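Local coordinates for protein iodotyrosine deiodinase (Thermotoga neapolitana, PDB 6TYK) that removes iodide, bromide or chloride from halogenated tyrosines by FMN-dependent reduction, yielding L-tyrosine with NADPH as the source of electrons in the overall reaction, at residues I50-K55 with A98-L103; L133-Y138 with I161-Y166; E25-S30 with L126-K131. One frame throughout, in Å; residues are numbered along the deposited sequence.

Contact 1: I50-K55 with A98-L103; sequences IVEDEK and APYLLL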
loop_
_atom_site.group_PDB
_atom_site.type_symbol
_atom_site.label_atom_id
_atom_site.label_comp_id
_atom_site.label_asym_id
_atom_site.label_seq_id
_atom_site.Cartn_x
_atom_site.Cartn_y
_atom_site.Cartn_z
ATOM N N ILE A 50 8.774 8.752 -14.946
ATOM C CA ILE A 50 7.931 9.908 -15.182
ATOM C C ILE A 50 7.782 10.113 -16.678
ATOM O O ILE A 50 8.744 10.458 -17.369
ATOM C CB ILE A 50 8.534 11.166 -14.537
ATOM C CG1 ILE A 50 8.779 10.925 -13.041
ATOM C CG2 ILE A 50 7.637 12.378 -14.790
ATOM C CD1 ILE A 50 9.531 12.037 -12.370
ATOM N N VAL A 51 6.581 9.856 -17.181
ATOM C CA VAL A 51 6.309 10.030 -18.602
ATOM C C VAL A 51 5.661 11.384 -18.871
ATOM O O VAL A 51 4.614 11.713 -18.306
ATOM C CB VAL A 51 5.421 8.898 -19.140
ATOM C CG1 VAL A 51 5.154 9.093 -20.628
ATOM C CG2 VAL A 51 6.070 7.542 -18.868
ATOM N N GLU A 52 6.293 12.173 -19.730
ATOM C CA GLU A 52 5.743 13.475 -20.087
ATOM C C GLU A 52 5.646 13.690 -21.586
ATOM O O GLU A 52 4.890 14.538 -22.029
ATOM C CB GLU A 52 6.595 14.591 -19.500
ATOM C CG GLU A 52 6.551 14.657 -17.990
ATOM C CD GLU A 52 7.578 15.613 -17.455
ATOM O OE1 GLU A 52 7.352 16.840 -17.529
ATOM O OE2 GLU A 52 8.627 15.131 -16.984
ATOM N N ASP A 53 6.429 12.945 -22.358
ATOM C CA ASP A 53 6.490 13.149 -23.801
ATOM C C ASP A 53 5.118 12.916 -24.420
ATOM O O ASP A 53 4.493 11.885 -24.175
ATOM C CB ASP A 53 7.515 12.205 -24.422
ATOM C CG ASP A 53 7.584 12.338 -25.923
ATOM O OD1 ASP A 53 8.259 13.270 -26.411
ATOM O OD2 ASP A 53 6.962 11.511 -26.621
ATOM N N GLU A 54 4.647 13.872 -25.216
ATOM C CA GLU A 54 3.282 13.785 -25.723
ATOM C C GLU A 54 3.072 12.580 -26.633
ATOM O O GLU A 54 2.046 11.917 -26.544
ATOM C CB GLU A 54 2.833 15.081 -26.416
ATOM C CG GLU A 54 2.558 16.248 -25.467
ATOM C CD GLU A 54 1.481 15.962 -24.419
ATOM O OE1 GLU A 54 0.552 15.161 -24.672
ATOM O OE2 GLU A 54 1.565 16.556 -23.326
ATOM N N LYS A 55 4.033 12.286 -27.503
ATOM C CA LYS A 55 3.904 11.127 -28.376
ATOM C C LYS A 55 3.837 9.838 -27.558
ATOM O O LYS A 55 3.037 8.952 -27.833
ATOM C CB LYS A 55 5.067 11.065 -29.370
ATOM C CG LYS A 55 5.131 9.767 -30.152
ATOM C CD LYS A 55 6.405 9.681 -30.975
ATOM C CE LYS A 55 6.450 8.400 -31.789
ATOM N NZ LYS A 55 5.334 8.328 -32.773
ATOM N N ALA A 98 -3.315 14.605 -18.414
ATOM C CA ALA A 98 -2.396 14.713 -17.289
ATOM C C ALA A 98 -1.004 15.088 -17.790
ATOM O O ALA A 98 -0.498 14.485 -18.732
ATOM C CB ALA A 98 -2.359 13.407 -16.514
ATOM N N PRO A 99 -0.389 16.092 -17.161
ATOM C CA PRO A 99 0.964 16.508 -17.557
ATOM C C PRO A 99 2.016 15.452 -17.247
ATOM O O PRO A 99 3.048 15.409 -17.916
ATOM C CB PRO A 99 1.200 17.781 -16.733
ATOM C CG PRO A 99 0.237 17.685 -15.596
ATOM C CD PRO A 99 -0.970 16.982 -16.146
ATOM N N TYR A 100 1.747 14.604 -16.261
ATOM C CA TYR A 100 2.656 13.523 -15.917
ATOM C C TYR A 100 1.902 12.212 -15.891
ATOM O O TYR A 100 0.803 12.149 -15.335
ATOM C CB TYR A 100 3.222 13.712 -14.510
ATOM C CG TYR A 100 4.024 14.957 -14.253
ATOM C CD1 TYR A 100 5.327 15.072 -14.705
ATOM C CD2 TYR A 100 3.500 15.990 -13.493
ATOM C CE1 TYR A 100 6.072 16.203 -14.443
ATOM C CE2 TYR A 100 4.237 17.123 -13.223
ATOM C CZ TYR A 100 5.520 17.223 -13.704
ATOM O OH TYR A 100 6.252 18.351 -13.438
ATOM N N LEU A 101 2.489 11.167 -16.469
ATOM C CA LEU A 101 2.080 9.812 -16.132
ATOM C C LEU A 101 3.206 9.207 -15.317
ATOM O O LEU A 101 4.307 8.971 -15.825
ATOM C CB LEU A 101 1.811 8.960 -17.364
ATOM C CG LEU A 101 0.837 9.548 -18.376
ATOM C CD1 LEU A 101 0.664 8.576 -19.529
ATOM C CD2 LEU A 101 -0.503 9.850 -17.719
ATOM N N LEU A 102 2.943 8.996 -14.034
ATOM C CA LEU A 102 3.946 8.410 -13.162
ATOM C C LEU A 102 3.749 6.908 -13.179
ATOM O O LEU A 102 2.741 6.394 -12.674
ATOM C CB LEU A 102 3.790 8.949 -11.744
ATOM C CG LEU A 102 4.723 8.306 -10.715
ATOM C CD1 LEU A 102 6.196 8.645 -10.977
ATOM C CD2 LEU A 102 4.320 8.708 -9.304
ATOM N N LEU A 103 4.678 6.206 -13.816
ATOM C CA LEU A 103 4.629 4.756 -13.842
ATOM C C LEU A 103 5.424 4.217 -12.675
ATOM O O LEU A 103 6.603 4.530 -12.509
ATOM C CB LEU A 103 5.150 4.208 -15.177
ATOM C CG LEU A 103 4.113 4.156 -16.313
ATOM C CD1 LEU A 103 3.523 5.534 -16.616
ATOM C CD2 LEU A 103 4.731 3.557 -17.563
HETATM O O HOH W 1 3.005 15.994 -20.514
HETATM O O HOH W 2 4.726 17.797 -18.014
#
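The ring of Tyr100 and the carboxylate of Glu52 lie side by side and point the same way, their planes turned 52° apart. Water 2 stands over one face of the ring, offset toward its rim. Both residues belong to an antiparallel pairing at the end of strands 46-51 and 100-107, in the central sheet of the nitroreductase fold. The carboxylate approaches the CD1-CE1 border of the ring, with Glu52 OE1 3.4 Å from Tyr100 CE1. Ile50 reaches the same CD1 corner from the opposite side of the ring plane, its methyl CG2 3.5 Å from Tyr100 CD1. Its CG2 is anti to the backbone N, with CG1 beside that N (chi1 -55°), so the two branches serve different partners: CG1 turns to Leu102 CD1. The phenol oxygen is held elsewhere, by Pro22 O.

Val51 and Leu101 form the hydrogen-bonded pair: Val51 N gives a bond of 2.8 Å to Leu101 O, and Leu101 N returns one of 2.9 Å to Val51 O, nearly straight at 175°. Ile50 and Leu102 make the adjoining non-hydrogen-bonded pair. Side chains alternate accordingly, Ile50 and Leu102 facing helix 24-35 while Val51 and Leu101 face helix 54-74. Beyond the last bridge the strands are joined by solvent, since water 2 donates both to Glu52 OE1 and to Pro99 O. Strand 46-51 is not an outer edge in the dimer: Ile50 pairs in parallel with a strand of the second subunit, whose Asn184 accepts bonds from the backbone N atoms of Glu52 and Asp53. On the Val51 face, CB of Val51 lies 4.0 Å from CB of Leu101, and Val51 CG2 reaches obliquely to Leu103 CD1 at 3.9 Å.

Contact 2: L133-Y138 with I161-Y166; sequences LGSVPY and ILPVGY. With FMN (flavin mononucleotide), chain C; IYR (3-iodo-tyrosine), chain D.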
loop_
_atom_site.group_PDB
_atom_site.type_symbol
_atom_site.label_atom_id
_atom_site.label_comp_id
_atom_site.label_asym_id
_atom_site.label_seq_id
_atom_site.Cartn_x
_atom_site.Cartn_y
_atom_site.Cartn_z
ATOM N N LEU A 133 -2.140 18.204 -5.829
ATOM C CA LEU A 133 -2.163 17.464 -7.082
ATOM C C LEU A 133 -3.157 16.339 -6.961
ATOM O O LEU A 133 -3.475 15.900 -5.854
ATOM C CB LEU A 133 -0.780 16.907 -7.408
ATOM C CG LEU A 133 0.283 17.990 -7.561
ATOM C CD1 LEU A 133 1.632 17.366 -7.813
ATOM C CD2 LEU A 133 -0.091 18.942 -8.687
ATOM N N GLY A 134 -3.657 15.885 -8.104
ATOM C CA GLY A 134 -4.619 14.806 -8.148
ATOM C C GLY A 134 -4.016 13.613 -8.850
ATOM O O GLY A 134 -3.004 13.728 -9.561
ATOM N N SER A 135 -4.638 12.460 -8.650
ATOM C CA SER A 135 -4.224 11.266 -9.366
ATOM C C SER A 135 -5.288 10.188 -9.305
ATOM O O SER A 135 -6.336 10.349 -8.670
ATOM C CB SER A 135 -2.881 10.733 -8.854
ATOM O OG SER A 135 -2.370 9.719 -9.717
ATOM N N VAL A 136 -5.040 9.126 -10.049
ATOM C CA VAL A 136 -5.893 7.955 -10.069
ATOM C C VAL A 136 -4.959 6.763 -10.276
ATOM O O VAL A 136 -4.087 6.810 -11.140
ATOM C CB VAL A 136 -6.940 8.028 -11.204
ATOM C CG1 VAL A 136 -6.280 8.325 -12.551
ATOM C CG2 VAL A 136 -7.746 6.740 -11.274
ATOM N N PRO A 137 -5.090 5.717 -9.451
ATOM C CA PRO A 137 -4.279 4.524 -9.681
ATOM C C PRO A 137 -4.867 3.763 -10.851
ATOM O O PRO A 137 -5.806 3.008 -10.687
ATOM C CB PRO A 137 -4.451 3.720 -8.383
ATOM C CG PRO A 137 -5.046 4.677 -7.392
ATOM C CD PRO A 137 -5.879 5.605 -8.216
ATOM N N TYR A 138 -4.334 3.994 -12.031
ATOM C CA TYR A 138 -4.897 3.414 -13.229
ATOM C C TYR A 138 -4.252 2.068 -13.520
ATOM O O TYR A 138 -3.025 1.948 -13.581
ATOM C CB TYR A 138 -4.752 4.377 -14.404
ATOM C CG TYR A 138 -5.241 3.754 -15.673
ATOM C CD1 TYR A 138 -6.545 3.295 -15.767
ATOM C CD2 TYR A 138 -4.393 3.562 -16.753
ATOM C CE1 TYR A 138 -7.000 2.687 -16.908
ATOM C CE2 TYR A 138 -4.839 2.958 -17.908
ATOM C CZ TYR A 138 -6.143 2.523 -17.978
ATOM O OH TYR A 138 -6.600 1.907 -19.118
ATOM N N ILE A 161 -0.216 2.916 -13.254
ATOM C CA ILE A 161 0.023 4.171 -13.950
ATOM C C ILE A 161 -0.710 5.227 -13.158
ATOM O O ILE A 161 -1.930 5.144 -12.987
ATOM C CB ILE A 161 -0.550 4.119 -15.376
ATOM C CG1 ILE A 161 0.171 3.044 -16.195
ATOM C CG2 ILE A 161 -0.469 5.496 -16.050
ATOM C CD1 ILE A 161 -0.550 2.711 -17.486
ATOM N N LEU A 162 0.020 6.217 -12.668
ATOM C CA LEU A 162 -0.595 7.297 -11.908
ATOM C C LEU A 162 -0.530 8.596 -12.692
ATOM O O LEU A 162 0.487 9.288 -12.667
ATOM C CB LEU A 162 0.124 7.500 -10.572
ATOM C CG LEU A 162 0.028 6.377 -9.549
ATOM C CD1 LEU A 162 1.090 6.582 -8.482
ATOM C CD2 LEU A 162 -1.344 6.347 -8.905
ATOM N N PRO A 163 -1.611 8.938 -13.398
ATOM C CA PRO A 163 -1.661 10.274 -13.993
ATOM C C PRO A 163 -1.637 11.294 -12.867
ATOM O O PRO A 163 -2.341 11.116 -11.869
ATOM C CB PRO A 163 -3.011 10.296 -14.718
ATOM C CG PRO A 163 -3.384 8.843 -14.873
ATOM C CD PRO A 163 -2.830 8.161 -13.666
ATOM N N VAL A 164 -0.800 12.316 -13.005
ATOM C CA VAL A 164 -0.672 13.341 -11.981
ATOM C C VAL A 164 -0.748 14.717 -12.612
ATOM O O VAL A 164 -0.141 14.973 -13.647
ATOM C CB VAL A 164 0.654 13.214 -11.212
ATOM C CG1 VAL A 164 0.797 14.358 -10.199
ATOM C CG2 VAL A 164 0.724 11.865 -10.506
ATOM N N GLY A 165 -1.504 15.601 -11.982
ATOM C CA GLY A 165 -1.587 16.972 -12.436
ATOM C C GLY A 165 -2.524 17.734 -11.529
ATOM O O GLY A 165 -2.956 17.228 -10.494
ATOM N N TYR A 166 -2.828 18.965 -11.908
ATOM C CA TYR A 166 -3.777 19.765 -11.157
ATOM C C TYR A 166 -5.179 19.284 -11.479
ATOM O O TYR A 166 -5.506 19.060 -12.643
ATOM C CB TYR A 166 -3.642 21.235 -11.555
ATOM C CG TYR A 166 -2.322 21.841 -11.153
ATOM C CD1 TYR A 166 -1.962 21.915 -9.819
ATOM C CD2 TYR A 166 -1.439 22.342 -12.104
ATOM C CE1 TYR A 166 -0.767 22.477 -9.435
ATOM C CE2 TYR A 166 -0.234 22.907 -11.725
ATOM C CZ TYR A 166 0.095 22.966 -10.391
ATOM O OH TYR A 166 1.288 23.526 -10.000
HETATM N N1 FMN C . -9.835 3.901 -11.335
HETATM C C2 FMN C . -10.003 3.854 -12.690
HETATM O O2 FMN C . -10.672 4.711 -13.241
HETATM N N3 FMN C . -9.420 2.862 -13.437
HETATM C C4 FMN C . -8.672 1.884 -12.843
HETATM O O4 FMN C . -8.163 1.001 -13.543
HETATM C C4A FMN C . -8.489 1.931 -11.458
HETATM N N5 FMN C . -7.721 0.976 -10.829
HETATM C C5A FMN C . -7.526 1.041 -9.460
HETATM C C6 FMN C . -6.733 0.084 -8.842
HETATM C C7 FMN C . -6.498 0.122 -7.476
HETATM C C7M FMN C . -5.626 -0.941 -6.859
HETATM C C8 FMN C . -7.072 1.133 -6.719
HETATM C C8M FMN C . -6.840 1.202 -5.233
HETATM C C9 FMN C . -7.868 2.093 -7.338
HETATM C C9A FMN C . -8.101 2.058 -8.711
HETATM N N10 FMN C . -8.908 3.004 -9.344
HETATM C C10 FMN C . -9.059 2.958 -10.712
HETATM C "C1'" FMN C . -9.558 4.113 -8.567
HETATM C "C2'" FMN C . -10.796 3.577 -7.815
HETATM O "O2'" FMN C . -11.899 3.379 -8.695
HETATM C "C3'" FMN C . -11.148 4.544 -6.681
HETATM O "O3'" FMN C . -10.084 4.517 -5.748
HETATM C "C4'" FMN C . -12.465 4.215 -5.977
HETATM O "O4'" FMN C . -13.546 4.384 -6.883
HETATM C "C5'" FMN C . -12.677 5.119 -4.773
HETATM O "O5'" FMN C . -12.593 6.464 -5.190
HETATM P P FMN C . -12.797 7.669 -4.147
HETATM O O1P FMN C . -12.779 8.923 -5.016
HETATM O O2P FMN C . -11.627 7.697 -3.202
HETATM O O3P FMN C . -14.144 7.479 -3.476
HETATM N N IYR D . -9.472 -0.177 -15.713
HETATM C CA IYR D . -10.840 0.033 -16.111
HETATM C CB IYR D . -11.922 -0.491 -15.152
HETATM C CC IYR D . -11.792 -0.078 -13.727
HETATM C CD IYR D . -11.238 -0.971 -12.809
HETATM C CE IYR D . -11.115 -0.659 -11.455
HETATM I IE IYR D . -10.264 -2.005 -10.219
HETATM C CF IYR D . -11.581 0.580 -11.007
HETATM O OF IYR D . -11.507 0.968 -9.701
HETATM C CG IYR D . -12.136 1.502 -11.915
HETATM C CH IYR D . -12.252 1.164 -13.259
HETATM C C IYR D . -11.146 1.500 -16.356
HETATM O O IYR D . -12.159 1.996 -16.848
HETATM O OXT IYR D . -10.157 2.347 -15.978
#
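Tyr138 holds CG anti to its backbone N (chi1 176°), whereas Ile161 keeps CG1 beside its own N (chi1 -63°), and the two side chains run side by side in the same direction. Tyr138 CD2 and Ile161 CD1 meet at 4.0 Å. The backbones beneath them form an antiparallel bridge at the flavin end of a short edge pairing in the nitroreductase sheet. Tyr138 N donates to Ile161 O at 2.8 Å, and Ile161 N donates back to Tyr138 O.

At the other end Gly134 N gives Gly165 O a straight bond of 2.8 Å, while the return bond from Gly165 N to Gly134 O is weak. Between the two ends the regular pattern lapses. Pro163 has no N-H to offer, and its ring carbon CD packs instead against Val136 CG1 at 3.6 Å. In the one conformer of Ser135 considered here, of two modelled, OG donates to Pro163 O from above the carbonyl plane. Leu133 adds apolar cover, CD1 meeting Val164 CG1 and CD2 the ring of Tyr166.

The flavin end of the pairing, Val136 to Tyr138, lines the active site. Val136 CG2 lies 3.5 Å from FMN N1, and the Pro137 ring sits against the flavin around C9, with Pro137 O 2.8 Å from FMN N5. The Tyr138 ring presents its edge to both ligands, FMN N3 and 3-iodo-tyrosine OXT lying in its plane. Its hydroxyl bonds to Glu68, an experimentally established substrate-binding residue, which places Tyr138 in the second shell as well as in the pocket wall. The approach to the substrate carboxylate is made by Tyr138 CE1, 3.3 Å from OXT.

Contact 3: E25-S30 with L126-K131; sequences EDLIYS and LALEEK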
loop_
_atom_site.group_PDB
_atom_site.type_symbol
_atom_site.label_atom_id
_atom_site.label_comp_id
_atom_site.label_asym_id
_atom_site.label_seq_id
_atom_site.Cartn_x
_atom_site.Cartn_y
_atom_site.Cartn_z
ATOM N N GLU A 25 9.296 19.660 -8.871
ATOM C CA GLU A 25 9.546 19.431 -7.450
ATOM C C GLU A 25 8.312 18.967 -6.671
ATOM O O GLU A 25 8.441 18.256 -5.683
ATOM C CB GLU A 25 10.173 20.658 -6.782
ATOM C CG GLU A 25 10.739 20.368 -5.394
ATOM C CD GLU A 25 11.624 19.125 -5.363
ATOM O OE1 GLU A 25 12.373 18.896 -6.341
ATOM O OE2 GLU A 25 11.563 18.375 -4.362
ATOM N N ASP A 26 7.120 19.358 -7.115
ATOM C CA ASP A 26 5.889 18.916 -6.459
ATOM C C ASP A 26 5.696 17.412 -6.623
ATOM O O ASP A 26 5.318 16.709 -5.685
ATOM C CB ASP A 26 4.677 19.675 -7.000
ATOM C CG ASP A 26 4.686 21.132 -6.605
ATOM O OD1 ASP A 26 5.214 21.449 -5.520
ATOM O OD2 ASP A 26 4.171 21.958 -7.383
ATOM N N LEU A 27 5.970 16.918 -7.821
ATOM C CA LEU A 27 5.910 15.488 -8.059
ATOM C C LEU A 27 7.017 14.768 -7.295
ATOM O O LEU A 27 6.777 13.758 -6.626
ATOM C CB LEU A 27 6.032 15.205 -9.554
ATOM C CG LEU A 27 6.047 13.733 -9.951
ATOM C CD1 LEU A 27 4.824 13.006 -9.406
ATOM C CD2 LEU A 27 6.135 13.600 -11.468
ATOM N N ILE A 28 8.234 15.290 -7.396
ATOM C CA ILE A 28 9.372 14.697 -6.699
ATOM C C ILE A 28 9.156 14.636 -5.188
ATOM O O ILE A 28 9.538 13.659 -4.554
ATOM C CB ILE A 28 10.693 15.431 -7.015
ATOM C CG1 ILE A 28 11.027 15.296 -8.503
ATOM C CG2 ILE A 28 11.830 14.883 -6.156
ATOM C CD1 ILE A 28 11.215 13.870 -8.962
ATOM N N TYR A 29 8.538 15.672 -4.620
ATOM C CA TYR A 29 8.178 15.660 -3.201
ATOM C C TYR A 29 7.410 14.394 -2.840
ATOM O O TYR A 29 7.687 13.746 -1.836
ATOM C CB TYR A 29 7.324 16.885 -2.849
ATOM C CG TYR A 29 6.680 16.794 -1.482
ATOM C CD1 TYR A 29 7.395 17.124 -0.336
ATOM C CD2 TYR A 29 5.360 16.379 -1.335
ATOM C CE1 TYR A 29 6.820 17.041 0.912
ATOM C CE2 TYR A 29 4.781 16.289 -0.088
ATOM C CZ TYR A 29 5.515 16.623 1.030
ATOM O OH TYR A 29 4.949 16.541 2.278
ATOM N N SER A 30 6.435 14.042 -3.665
ATOM C CA SER A 30 5.590 12.886 -3.383
ATOM C C SER A 30 6.398 11.598 -3.427
ATOM O O SER A 30 6.156 10.674 -2.650
ATOM C CB SER A 30 4.377 12.816 -4.335
ATOM O OG SER A 30 4.680 12.236 -5.604
ATOM N N LEU A 126 -1.208 10.381 -0.553
ATOM C CA LEU A 126 -1.391 11.403 0.472
ATOM C C LEU A 126 -0.488 12.608 0.225
ATOM O O LEU A 126 -0.903 13.752 0.410
ATOM C CB LEU A 126 -1.163 10.816 1.865
ATOM C CG LEU A 126 -2.246 9.829 2.289
ATOM C CD1 LEU A 126 -1.822 9.055 3.531
ATOM C CD2 LEU A 126 -3.556 10.553 2.516
ATOM N N ALA A 127 0.745 12.357 -0.211
ATOM C CA ALA A 127 1.678 13.443 -0.507
ATOM C C ALA A 127 1.194 14.296 -1.675
ATOM O O ALA A 127 1.297 15.526 -1.645
ATOM C CB ALA A 127 3.088 12.898 -0.781
ATOM N N LEU A 128 0.660 13.651 -2.707
ATOM C CA LEU A 128 0.136 14.395 -3.835
ATOM C C LEU A 128 -1.005 15.289 -3.356
ATOM O O LEU A 128 -1.100 16.447 -3.748
ATOM C CB LEU A 128 -0.352 13.455 -4.935
ATOM C CG LEU A 128 0.741 12.710 -5.697
ATOM C CD1 LEU A 128 0.092 11.763 -6.676
ATOM C CD2 LEU A 128 1.663 13.675 -6.437
ATOM N N GLU A 129 -1.868 14.752 -2.497
ATOM C CA GLU A 129 -2.973 15.541 -1.975
ATOM C C GLU A 129 -2.445 16.759 -1.218
ATOM O O GLU A 129 -2.969 17.855 -1.367
ATOM C CB GLU A 129 -3.888 14.696 -1.086
ATOM C CG GLU A 129 -5.012 15.494 -0.441
ATOM C CD GLU A 129 -6.144 15.809 -1.408
ATOM O OE1 GLU A 129 -6.160 15.239 -2.517
ATOM O OE2 GLU A 129 -7.024 16.620 -1.058
ATOM N N GLU A 130 -1.393 16.574 -0.427
ATOM C CA GLU A 130 -0.818 17.684 0.327
ATOM C C GLU A 130 -0.335 18.795 -0.607
ATOM O O GLU A 130 -0.389 19.974 -0.264
ATOM C CB GLU A 130 0.332 17.196 1.216
ATOM C CG GLU A 130 0.912 18.299 2.095
ATOM C CD GLU A 130 2.124 17.857 2.890
ATOM O OE1 GLU A 130 2.778 16.878 2.477
ATOM O OE2 GLU A 130 2.422 18.494 3.929
ATOM N N LYS A 131 0.125 18.410 -1.793
ATOM C CA LYS A 131 0.635 19.370 -2.773
ATOM C C LYS A 131 -0.440 19.921 -3.709
ATOM O O LYS A 131 -0.139 20.694 -4.623
ATOM C CB LYS A 131 1.753 18.735 -3.602
ATOM C CG LYS A 131 3.034 18.495 -2.821
ATOM C CD LYS A 131 3.569 19.811 -2.277
ATOM C CE LYS A 131 4.892 19.640 -1.555
ATOM N NZ LYS A 131 5.282 20.893 -0.852
#
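Ser30 rests its side chain on Leu128 while its hydroxyl turns back into its own helix: OG donates to Leu27 O at 2.8 Å, in the carbonyl plane and on a lone pair. This holds for the conformer considered here, one of two modelled. OG sits between the backbone N and the carbonyl carbon (chi1 82°), and in this setting Leu128 CD2 lies 3.4 Å from it. Ala127 fills the neighbouring place, its CB 3.6 Å from Ser30 CA, so small residues meet where the backbones come nearest.

Farther along, Lys131 crosses the Tyr29 side chain at about a right angle and covers one ring face. Lys131 CE makes a CH-pi contact 3.4 Å from the centroid of the Tyr29 ring. The ammonium continues outward above the same face as a cation-pi interaction, Lys131 NZ standing 4.3 Å from that centroid and 8° off the ring normal. An alanine in place of Lys131 would probably leave this face of Tyr29 without its methylene cover and cation, and the ring freer to turn. The Tyr29 hydroxyl has a weak hydrogen bond to Tyr5 N of the second subunit.

The contact is a near-antiparallel helix packing, with segment axes 8.8 Å apart and their directions 146° from each other. Helix 24-35 and helix 113-130 lie together on the sheet face bearing Ile50 and Val164, and the second subunit packs on the first helix through its Val181 and on the second through its Leu4.

How the contacts relate
Contacts 1 and 2 lie on one sheet, their centres 10 Å apart, with strands 100-107 and 156-165 as direct neighbours: Leu102 O and Leu162 N, 2.7 Å apart, probably form a hydrogen bond. Contact 3 supplies helices to that sheet. Leu27 CD2 packs on Tyr100 CD1 of contact 1 at 3.6 Å, and Leu128 CD1 reaches Ser135 and Val164 of contact 2. The chain leaving helix 113-130 leads directly into contact 2, where Leu133 N probably bonds to Leu128 O at 2.9 Å. Only contact 2 touches flavin and substrate; the Leu101 and Leu128 side chains stay about 12 Å from FMN. Contacts 1 and 3 instead meet the second subunit.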